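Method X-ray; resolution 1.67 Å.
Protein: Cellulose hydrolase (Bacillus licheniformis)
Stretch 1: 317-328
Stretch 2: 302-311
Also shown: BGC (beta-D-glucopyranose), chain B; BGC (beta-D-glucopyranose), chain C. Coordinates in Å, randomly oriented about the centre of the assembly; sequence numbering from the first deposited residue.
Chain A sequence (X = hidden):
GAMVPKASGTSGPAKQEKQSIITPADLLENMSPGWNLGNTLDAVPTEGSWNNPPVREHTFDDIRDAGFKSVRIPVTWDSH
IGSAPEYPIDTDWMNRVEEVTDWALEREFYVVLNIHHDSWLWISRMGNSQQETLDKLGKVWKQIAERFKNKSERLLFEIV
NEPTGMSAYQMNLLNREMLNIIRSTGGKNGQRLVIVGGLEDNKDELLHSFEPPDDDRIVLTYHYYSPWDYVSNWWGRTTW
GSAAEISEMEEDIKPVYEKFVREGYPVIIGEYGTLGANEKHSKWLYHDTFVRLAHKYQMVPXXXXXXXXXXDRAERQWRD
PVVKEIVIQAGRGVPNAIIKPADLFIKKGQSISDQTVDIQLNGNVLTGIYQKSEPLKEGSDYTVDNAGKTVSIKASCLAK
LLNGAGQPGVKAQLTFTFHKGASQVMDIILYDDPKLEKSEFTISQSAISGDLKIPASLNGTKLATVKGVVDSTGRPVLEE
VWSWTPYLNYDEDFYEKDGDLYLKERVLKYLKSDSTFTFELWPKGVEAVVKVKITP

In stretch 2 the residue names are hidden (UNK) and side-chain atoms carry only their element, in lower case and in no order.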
ATOM      1  N   GLN A 317       8.418  -4.047  14.124  1.00 19.59           N
ATOM      2  CA  GLN A 317       9.175  -4.664  13.044  1.00 20.07           C
ATOM      3  C   GLN A 317       8.385  -4.573  11.743  1.00 17.17           C
ATOM      4  O   GLN A 317       7.161  -4.492  11.756  1.00 18.90           O
ATOM      5  CB  GLN A 317       9.497  -6.124  13.368  1.00 26.64           C
ATOM      6  CG  GLN A 317      10.500  -6.291  14.496  1.00 33.47           C
ATOM      7  CD  GLN A 317      10.569  -7.715  15.015  1.00 40.48           C
ATOM      8  OE1 GLN A 317       9.802  -8.579  14.591  1.00 42.50           O
ATOM      9  NE2 GLN A 317      11.491  -7.966  15.942  1.00 43.25           N
ATOM     10  N   TRP A 318       9.087  -4.594  10.618  1.00 14.55           N
ATOM     11  CA  TRP A 318       8.429  -4.579   9.317  1.00 17.51           C
ATOM     12  C   TRP A 318       8.071  -5.993   8.867  1.00 18.06           C
ATOM     13  O   TRP A 318       8.897  -6.890   8.960  1.00 16.63           O
ATOM     14  CB  TRP A 318       9.335  -3.897   8.298  1.00 17.24           C
ATOM     15  CG  TRP A 318       9.542  -2.457   8.641  1.00 15.49           C
ATOM     16  CD1 TRP A 318      10.419  -1.947   9.550  1.00 16.44           C
ATOM     17  CD2 TRP A 318       8.821  -1.345   8.110  1.00 13.81           C
ATOM     18  NE1 TRP A 318      10.299  -0.580   9.610  1.00 13.62           N
ATOM     19  CE2 TRP A 318       9.331  -0.182   8.727  1.00 14.02           C
ATOM     20  CE3 TRP A 318       7.790  -1.216   7.167  1.00 14.62           C
ATOM     21  CZ2 TRP A 318       8.852   1.093   8.430  1.00 13.24           C
ATOM     22  CZ3 TRP A 318       7.331   0.053   6.864  1.00 14.70           C
ATOM     23  CH2 TRP A 318       7.851   1.186   7.504  1.00 14.10           C
ATOM     24  N   ARG A 319       6.842  -6.191   8.388  1.00 17.60           N
ATOM     25  CA  ARG A 319       6.382  -7.524   7.986  1.00 17.08           C
ATOM     26  C   ARG A 319       7.126  -8.032   6.747  1.00 17.25           C
ATOM     27  O   ARG A 319       7.266  -9.236   6.536  1.00 18.18           O
ATOM     28  CB  ARG A 319       4.869  -7.510   7.722  1.00 17.15           C
ATOM     29  CG  ARG A 319       4.021  -7.309   8.973  1.00 17.69           C
ATOM     30  CD  ARG A 319       2.538  -7.207   8.631  1.00 18.88           C
ATOM     31  NE  ARG A 319       1.711  -7.013   9.821  1.00 17.27           N
ATOM     32  CZ  ARG A 319       1.370  -5.820  10.307  1.00 16.98           C
ATOM     33  NH1 ARG A 319       1.779  -4.708   9.704  1.00 14.99           N
ATOM     34  NH2 ARG A 319       0.611  -5.741  11.393  1.00 16.99           N
ATOM     35  N   ASP A 320       7.583  -7.098   5.925  1.00 15.39           N
ATOM     36  CA  ASP A 320       8.412  -7.399   4.759  1.00 14.49           C
ATOM     37  C   ASP A 320       9.569  -6.408   4.781  1.00 13.77           C
ATOM     38  O   ASP A 320       9.438  -5.292   4.293  1.00 11.18           O
ATOM     39  CB  ASP A 320       7.601  -7.282   3.460  1.00 17.17           C
ATOM     40  CG  ASP A 320       8.406  -7.646   2.215  1.00 18.77           C
ATOM     41  OD1 ASP A 320       9.642  -7.779   2.309  1.00 17.37           O
ATOM     42  OD2 ASP A 320       7.793  -7.795   1.136  1.00 17.93           O
ATOM     43  N   PRO A 321      10.694  -6.798   5.381  1.00 13.86           N
ATOM     44  CA  PRO A 321      11.775  -5.831   5.565  1.00 14.59           C
ATOM     45  C   PRO A 321      12.435  -5.445   4.248  1.00 15.65           C
ATOM     46  O   PRO A 321      12.955  -4.336   4.127  1.00 14.52           O
ATOM     47  CB  PRO A 321      12.766  -6.578   6.455  1.00 16.80           C
ATOM     48  CG  PRO A 321      11.968  -7.644   7.094  1.00 16.90           C
ATOM     49  CD  PRO A 321      10.952  -8.054   6.111  1.00 15.06           C
ATOM     50  N   VAL A 322      12.437  -6.366   3.291  1.00 13.88           N
ATOM     51  CA  VAL A 322      13.066  -6.108   2.001  1.00 13.58           C
ATOM     52  C   VAL A 322      12.319  -5.021   1.234  1.00 14.58           C
ATOM     53  O   VAL A 322      12.946  -4.095   0.707  1.00 14.92           O
ATOM     54  CB  VAL A 322      13.143  -7.386   1.144  1.00 12.84           C
ATOM     55  CG1 VAL A 322      13.567  -7.058  -0.283  1.00 13.95           C
ATOM     56  CG2 VAL A 322      14.084  -8.398   1.797  1.00 14.05           C
ATOM     57  N   VAL A 323      10.991  -5.114   1.168  1.00 11.27           N
ATOM     58  CA  VAL A 323      10.249  -4.110   0.413  1.00 11.29           C
ATOM     59  C   VAL A 323      10.432  -2.732   1.083  1.00 11.96           C
ATOM     60  O   VAL A 323      10.544  -1.716   0.388  1.00 12.79           O
ATOM     61  CB  VAL A 323       8.753  -4.475   0.260  1.00 11.12           C
ATOM     62  CG1 VAL A 323       7.965  -4.201   1.552  1.00 11.46           C
ATOM     63  CG2 VAL A 323       8.144  -3.713  -0.897  1.00 10.96           C
ATOM     64  N   LYS A 324      10.505  -2.701   2.411  1.00 12.44           N
ATOM     65  CA  LYS A 324      10.788  -1.459   3.126  1.00 16.88           C
ATOM     66  C   LYS A 324      12.149  -0.883   2.729  1.00 17.36           C
ATOM     67  O   LYS A 324      12.276   0.314   2.464  1.00 13.68           O
ATOM     68  CB  LYS A 324      10.754  -1.669   4.646  1.00 17.82           C
ATOM     69  CG  LYS A 324      11.061  -0.389   5.463  1.00 17.84           C
ATOM     70  CD  LYS A 324      12.502  -0.325   5.971  1.00 23.44           C
ATOM     71  CE  LYS A 324      12.752  -1.322   7.082  1.00 26.20           C
ATOM     72  NZ  LYS A 324      14.100  -1.144   7.712  1.00 26.13           N
ATOM     73  N   GLU A 325      13.169  -1.733   2.696  1.00 14.36           N
ATOM     74  CA  GLU A 325      14.501  -1.261   2.348  1.00 14.86           C
ATOM     75  C   GLU A 325      14.545  -0.776   0.899  1.00 12.90           C
ATOM     76  O   GLU A 325      15.244   0.193   0.589  1.00 13.24           O
ATOM     77  CB  GLU A 325      15.557  -2.351   2.571  1.00 14.24           C
ATOM     78  CG  GLU A 325      15.702  -2.833   4.018  1.00 16.97           C
ATOM     79  CD  GLU A 325      16.118  -1.750   5.011  0.63 19.78           C
ATOM     80  OE1 GLU A 325      16.501  -0.630   4.599  1.00 20.00           O
ATOM     81  OE2 GLU A 325      16.083  -2.041   6.228  0.69 21.71           O
ATOM     82  N   ILE A 326      13.789  -1.439   0.026  1.00 12.30           N
ATOM     83  CA  ILE A 326      13.675  -1.011  -1.356  1.00 12.01           C
ATOM     84  C   ILE A 326      13.117   0.413  -1.430  1.00 14.81           C
ATOM     85  O   ILE A 326      13.644   1.245  -2.160  1.00 12.48           O
ATOM     86  CB  ILE A 326      12.796  -1.980  -2.169  1.00 11.48           C
ATOM     87  CG1 ILE A 326      13.617  -3.215  -2.545  1.00 12.09           C
ATOM     88  CG2 ILE A 326      12.264  -1.315  -3.428  1.00 12.82           C
ATOM     89  CD1 ILE A 326      12.789  -4.362  -3.120  1.00 11.69           C
ATOM     90  N   VAL A 327      12.069   0.700  -0.661  1.00 11.00           N
ATOM     91  CA  VAL A 327      11.463   2.037  -0.682  1.00 10.92           C
ATOM     92  C   VAL A 327      12.435   3.106  -0.171  1.00 12.11           C
ATOM     93  O   VAL A 327      12.560   4.176  -0.758  1.00 11.88           O
ATOM     94  CB  VAL A 327      10.157   2.064   0.156  1.00 14.91           C
ATOM     95  CG1 VAL A 327       9.699   3.499   0.437  1.00  9.81           C
ATOM     96  CG2 VAL A 327       9.052   1.279  -0.559  1.00 11.48           C
ATOM     97  N   ILE A 328      13.135   2.793   0.910  1.00 11.79           N
ATOM     98  CA  ILE A 328      14.144   3.676   1.490  1.00 14.87           C
ATOM     99  C   ILE A 328      15.264   4.037   0.503  1.00 17.60           C
ATOM    100  O   ILE A 328      15.658   5.203   0.386  1.00 16.46           O
ATOM    101  CB  ILE A 328      14.749   3.016   2.748  1.00 16.93           C
ATOM    102  CG1 ILE A 328      13.668   2.912   3.824  1.00 17.33           C
ATOM    103  CG2 ILE A 328      15.982   3.783   3.251  1.00 17.50           C
ATOM    104  CD1 ILE A 328      13.004   4.233   4.141  1.00 16.11           C
ATOM    105  N   UNK A 302       4.717   9.050  -0.996  1.00  7.61           N
ATOM    106  CA  UNK A 302       4.369   8.752   0.394  1.00  9.53           C
ATOM    107  C   UNK A 302       3.602   7.425   0.477  1.00  9.75           C
ATOM    108  O   UNK A 302       2.526   7.277  -0.099  1.00 10.67           O
ATOM    109  c   UNK A 302       3.559   9.909   1.001  1.00 10.57           C
ATOM    110  c   UNK A 302       4.442  12.103   3.480  1.00  8.15           C
ATOM    111  s   UNK A 302       3.684  12.597   1.929  1.00 15.76           S
ATOM    112  c   UNK A 302       4.261  11.277   0.837  1.00 14.60           C
ATOM    113  N   UNK A 303       4.174   6.468   1.210  1.00  8.24           N
ATOM    114  CA  UNK A 303       3.707   5.065   1.225  1.00  9.90           C
ATOM    115  C   UNK A 303       2.462   4.886   2.092  1.00 10.21           C
ATOM    116  O   UNK A 303       2.453   5.320   3.251  1.00  9.13           O
ATOM    117  c   UNK A 303       4.875   2.723   1.419  1.00  9.74           C
ATOM    118  c   UNK A 303       6.162  -0.661   1.740  1.00  8.42           C
ATOM    119  c   UNK A 303       7.126  -0.566   2.703  1.00 10.62           C
ATOM    120  c   UNK A 303       6.758   1.818   2.970  1.00 10.32           C
ATOM    121  n   UNK A 303       4.466   0.706   0.493  1.00 10.01           N
ATOM    122  c   UNK A 303       7.438   0.655   3.308  1.00 10.81           C
ATOM    123  c   UNK A 303       4.851   4.185   1.757  1.00  7.73           C
ATOM    124  c   UNK A 303       5.759   1.751   1.998  1.00 10.67           C
ATOM    125  c   UNK A 303       4.112   2.051   0.504  1.00  9.86           C
ATOM    126  c   UNK A 303       5.480   0.509   1.394  1.00  9.73           C
ATOM    127  N   UNK A 304       1.424   4.258   1.551  1.00  9.23           N
ATOM    128  CA  UNK A 304       0.231   3.992   2.368  1.00  8.03           C
ATOM    129  C   UNK A 304       0.417   2.747   3.207  1.00 11.89           C
ATOM    130  O   UNK A 304       0.624   1.641   2.691  1.00 11.66           O
ATOM    131  c   UNK A 304      -4.517   5.834   5.134  1.00  9.16           C
ATOM    132  n   UNK A 304      -3.995   2.605   3.428  1.00 12.02           N
ATOM    133  c   UNK A 304      -1.040   3.853   1.518  1.00  8.59           C
ATOM    134  c   UNK A 304      -2.625   5.887   3.606  1.00 11.32           C
ATOM    135  c   UNK A 304      -3.447   6.517   4.526  1.00 11.12           C
ATOM    136  c   UNK A 304      -2.971   2.443   2.507  1.00 11.46           C
ATOM    137  c   UNK A 304      -3.961   3.889   3.909  1.00 10.85           C
ATOM    138  c   UNK A 304      -2.880   4.548   3.281  1.00 10.88           C
ATOM    139  c   UNK A 304      -4.791   4.526   4.837  1.00  9.24           C
ATOM    140  c   UNK A 304      -2.259   3.603   2.389  1.00  9.04           C
ATOM    141  N   UNK A 305       0.324   2.944   4.516  1.00  9.19           N
ATOM    142  CA  UNK A 305       0.447   1.860   5.473  1.00 13.22           C
ATOM    143  C   UNK A 305      -0.727   1.957   6.451  1.00 12.52           C
ATOM    144  O   UNK A 305      -0.774   2.863   7.292  1.00 15.88           O
ATOM    145  c   UNK A 305       1.800   1.952   6.182  1.00 12.46           C
ATOM    146  o   UNK A 305       1.158  -0.050   7.314  1.00 13.18           O
ATOM    147  o   UNK A 305       3.218   0.660   7.595  1.00 12.89           O
ATOM    148  c   UNK A 305       2.076   0.770   7.094  1.00 14.58           C
ATOM    149  N   UNK A 306      -1.690   1.050   6.336  1.00 12.15           N
ATOM    150  CA  UNK A 306      -2.837   1.108   7.235  1.00 11.40           C
ATOM    151  C   UNK A 306      -2.607   0.408   8.581  1.00 14.97           C
ATOM    152  O   UNK A 306      -3.523   0.308   9.392  1.00 16.62           O
ATOM    153  c   UNK A 306      -4.092   0.534   6.561  1.00 12.54           C
ATOM    154  c   UNK A 306      -4.018  -0.976   6.318  1.00 17.01           C
ATOM    155  o   UNK A 306      -3.046  -1.645   6.679  1.00 17.37           O
ATOM    156  n   UNK A 306      -5.075  -1.518   5.712  1.00 17.66           N
ATOM    157  N   UNK A 307      -1.386  -0.073   8.809  1.00 13.05           N
ATOM    158  CA  UNK A 307      -1.052  -0.717  10.066  1.00 15.94           C
ATOM    159  C   UNK A 307      -1.053  -2.233   9.964  1.00 16.13           C
ATOM    160  O   UNK A 307      -0.500  -2.923  10.819  1.00 17.35           O
ATOM    161  N   UNK A 308      -1.669  -2.747   8.906  1.00 16.62           N
ATOM    162  CA  UNK A 308      -1.724  -4.179   8.657  1.00 19.21           C
ATOM    163  C   UNK A 308      -0.777  -4.656   7.570  1.00 19.27           C
ATOM    164  O   UNK A 308      -0.369  -5.825   7.583  1.00 20.48           O
ATOM    165  c   UNK A 308      -3.148  -4.602   8.281  1.00 23.29           C
ATOM    166  o   UNK A 308      -3.637  -4.856  10.600  1.00 33.09           O
ATOM    167  c   UNK A 308      -4.073  -4.645   9.466  1.00 29.36           C
ATOM    168  n   UNK A 308      -5.367  -4.452   9.215  1.00 30.56           N
ATOM    169  N   UNK A 309      -0.441  -3.777   6.628  1.00 21.55           N
ATOM    170  CA  UNK A 309       0.207  -4.218   5.393  1.00 24.30           C
ATOM    171  C   UNK A 309       1.729  -4.128   5.437  1.00 21.25           C
ATOM    172  O   UNK A 309       2.385  -4.936   4.802  1.00 25.43           O
ATOM    173  c   UNK A 309      -1.712  -3.730   3.777  1.00 30.10           C
ATOM    174  c   UNK A 309      -0.293  -3.396   4.180  1.00 27.01           C
ATOM    175  o   UNK A 309      -2.409  -2.888   3.157  1.00 25.81           O
ATOM    176  o   UNK A 309      -2.171  -4.849   4.105  1.00 33.66           O
ATOM    177  N   UNK A 310       2.295  -3.197   6.205  1.00 16.37           N
ATOM    178  CA  UNK A 310       3.755  -3.066   6.226  1.00 13.88           C
ATOM    179  C   UNK A 310       4.305  -3.086   7.646  1.00 12.41           C
ATOM    180  O   UNK A 310       4.618  -4.147   8.168  1.00 13.44           O
ATOM    181  c   UNK A 310       4.184  -1.790   5.497  1.00 13.91           C
ATOM    182  c   UNK A 310       3.579  -1.602   4.086  1.00 13.05           C
ATOM    183  o   UNK A 310       4.810  -3.547   3.360  1.00 17.36           O
ATOM    184  n   UNK A 310       3.235  -2.736   1.973  1.00 16.61           N
ATOM    185  c   UNK A 310       3.934  -2.713   3.105  1.00 18.20           C
ATOM    186  N   UNK A 311       4.429  -1.926   8.278  1.00 12.28           N
ATOM    187  CA  UNK A 311       5.043  -1.876   9.605  1.00 12.66           C
ATOM    188  C   UNK A 311       4.119  -2.378  10.726  1.00 14.67           C
ATOM    189  O   UNK A 311       3.020  -1.857  10.934  1.00 14.86           O
ATOM    190  c   UNK A 311       8.143  -0.928  12.607  1.00 16.74           C
ATOM    191  c   UNK A 311       7.622  -0.169  13.649  1.00 17.53           C
ATOM    192  c   UNK A 311       7.444  -1.007  11.406  1.00 14.37           C
ATOM    193  c   UNK A 311       5.503  -0.457   9.926  1.00 11.36           C
ATOM    194  c   UNK A 311       6.423   0.504  13.485  1.00 16.19           C
ATOM    195  c   UNK A 311       6.237  -0.350  11.232  1.00 13.31           C
ATOM    196  c   UNK A 311       5.731   0.413  12.280  1.00 13.53           C
TER
HETATM  197  C2  BGC B   2      -7.513   1.607   4.354  1.00 17.85           C
HETATM  198  C3  BGC B   2      -8.546   0.649   4.858  1.00 16.74           C
HETATM  199  C4  BGC B   2      -9.697   1.392   5.460  1.00 17.17           C
HETATM  200  C5  BGC B   2     -10.282   2.377   4.464  1.00 19.28           C
HETATM  201  C6  BGC B   2     -11.401   3.152   5.110  1.00 22.80           C
HETATM  202  C1  BGC B   2      -8.120   2.580   3.375  1.00 18.68           C
HETATM  203  O2  BGC B   2      -6.412   0.916   3.722  1.00 15.95           O
HETATM  204  O3  BGC B   2      -7.920  -0.262   5.814  1.00 14.99           O
HETATM  205  O4  BGC B   2     -10.800   0.500   5.886  1.00 17.07           O
HETATM  206  O5  BGC B   2      -9.261   3.322   3.965  1.00 16.77           O
HETATM  207  O6  BGC B   2     -12.089   3.927   4.131  1.00 26.52           O
HETATM  208  C2  BGC C   1      -7.770   6.644   1.047  1.00 17.20           C
HETATM  209  C3  BGC C   1      -7.312   5.739   2.136  1.00 17.61           C
HETATM  210  C4  BGC C   1      -7.641   4.340   1.853  1.00 18.42           C
HETATM  211  C5  BGC C   1      -7.010   3.947   0.517  1.00 19.75           C
HETATM  212  C6  BGC C   1      -7.166   2.506   0.111  1.00 19.51           C
HETATM  213  C1  BGC C   1      -7.123   6.093  -0.194  1.00 23.66           C
HETATM  214  O1  BGC C   1      -7.067   6.946  -1.298  1.00 30.28           O
HETATM  215  O2  BGC C   1      -7.277   8.009   1.227  1.00 12.50           O
HETATM  216  O3  BGC C   1      -7.825   6.160   3.478  1.00 12.77           O
HETATM  217  O4  BGC C   1      -7.139   3.509   2.960  1.00 16.18           O
HETATM  218  O5  BGC C   1      -7.630   4.780  -0.514  1.00 23.14           O
HETATM  219  O6  BGC C   1      -8.546   2.284  -0.136  1.00 20.41           O
HETATM  220  O   HOH W   1       7.019  -4.135   5.188  1.00 13.15           O

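Position 302 carries three carbons and one sulfur in an unbranched chain, with the sulfur between the second and third carbons. The CA-to-CB bond points away from stretch 1, and the chain touches nothing there. It is Met302.

Position 303 has one carbon, then fused five- and six-membered rings of eight carbons and one nitrogen. Its CA-to-CB bond points toward stretch 1. Val327 CG2 sits over its six-membered ring, 4.0 Å from the centroid, in a CH-pi contact. Val323 CG1 approaches the ring edge, 3.9 Å from a carbon of the six-membered ring. That ring meets the six-membered ring of Trp318 rim to rim, with the planes at 6° and one of its carbons 3.6 Å from Trp318 CZ3. This is an indole, so the residue is Trp303.

Position 304 has the same atom set, a second indole, but out of reach of stretch 1. It is Trp304. The chain C glucose lies over one ring face, and Trp304 NE1 donates to O2 of the chain B glucose at 3.0 Å. Sugar binding fits a cellulose hydrolase.

Position 305 has two carbons, the second carrying two oxygens. One oxygen lies 2.9 Å from the backbone N of position 311, which donates to it, and 4.2 Å from Trp318 CZ3; the other lies 3.0 Å from the backbone N of position 307, which also donates. A carboxylate accepts both bonds, and the residue is Asp305.

Position 306 has two carbons, the second bearing one oxygen and one nitrogen. It does not reach stretch 1. The oxygen accepts from the backbone N of position 308 at 2.8 Å, while the nitrogen donates to the chain B glucose. This amide is Asn306.

Position 307 has no side-chain atoms. Its carbonyl O accepts weak hydrogen bonds from Arg319 NH1 and NH2, both at 3.1 Å. With phi 101° and psi -17°, a CB would jam against the preceding carbonyl oxygen. It is Gly307.

Position 308 has two carbons, the second bearing one oxygen and one nitrogen. The CA-to-CB bond points away from stretch 1. Its carbonyl O lies over one face of the Arg319 guanidinium. It is Asn308.

Position 309 has two carbons, the second with two oxygens. Its CA-to-CB bond also points away from stretch 1. It is Asp309.

Position 310 has three carbons, the third bearing one oxygen and one nitrogen. Its CB lies 3.9 Å from Trp318 CZ3, at the ring edge. The side-chain oxygen accepts from water 1, which accepts from Asp320 N. The residue is Gln310.

Position 311 has one carbon and a six-carbon ring. Its CB lies over the Trp318 six-membered ring, 3.6 Å from the centroid, and a ring carbon is 3.4 Å from Trp318 CE2. It is Phe311.

The contact has a polar and an apolar part. Arg319 N donates to Gln310 O at 3.0 Å with nearly straight geometry, next to the antiparallel bridge between Trp318 and Phe311. The Arg319 side chain adds weaker bonds to carbonyls of the loop. Trp318 fits against Phe311 and Trp303, and Trp303 packs on Val323 and Val327 of the helix.

Stretch 2, residues 302-311: MWWDNGNDQF
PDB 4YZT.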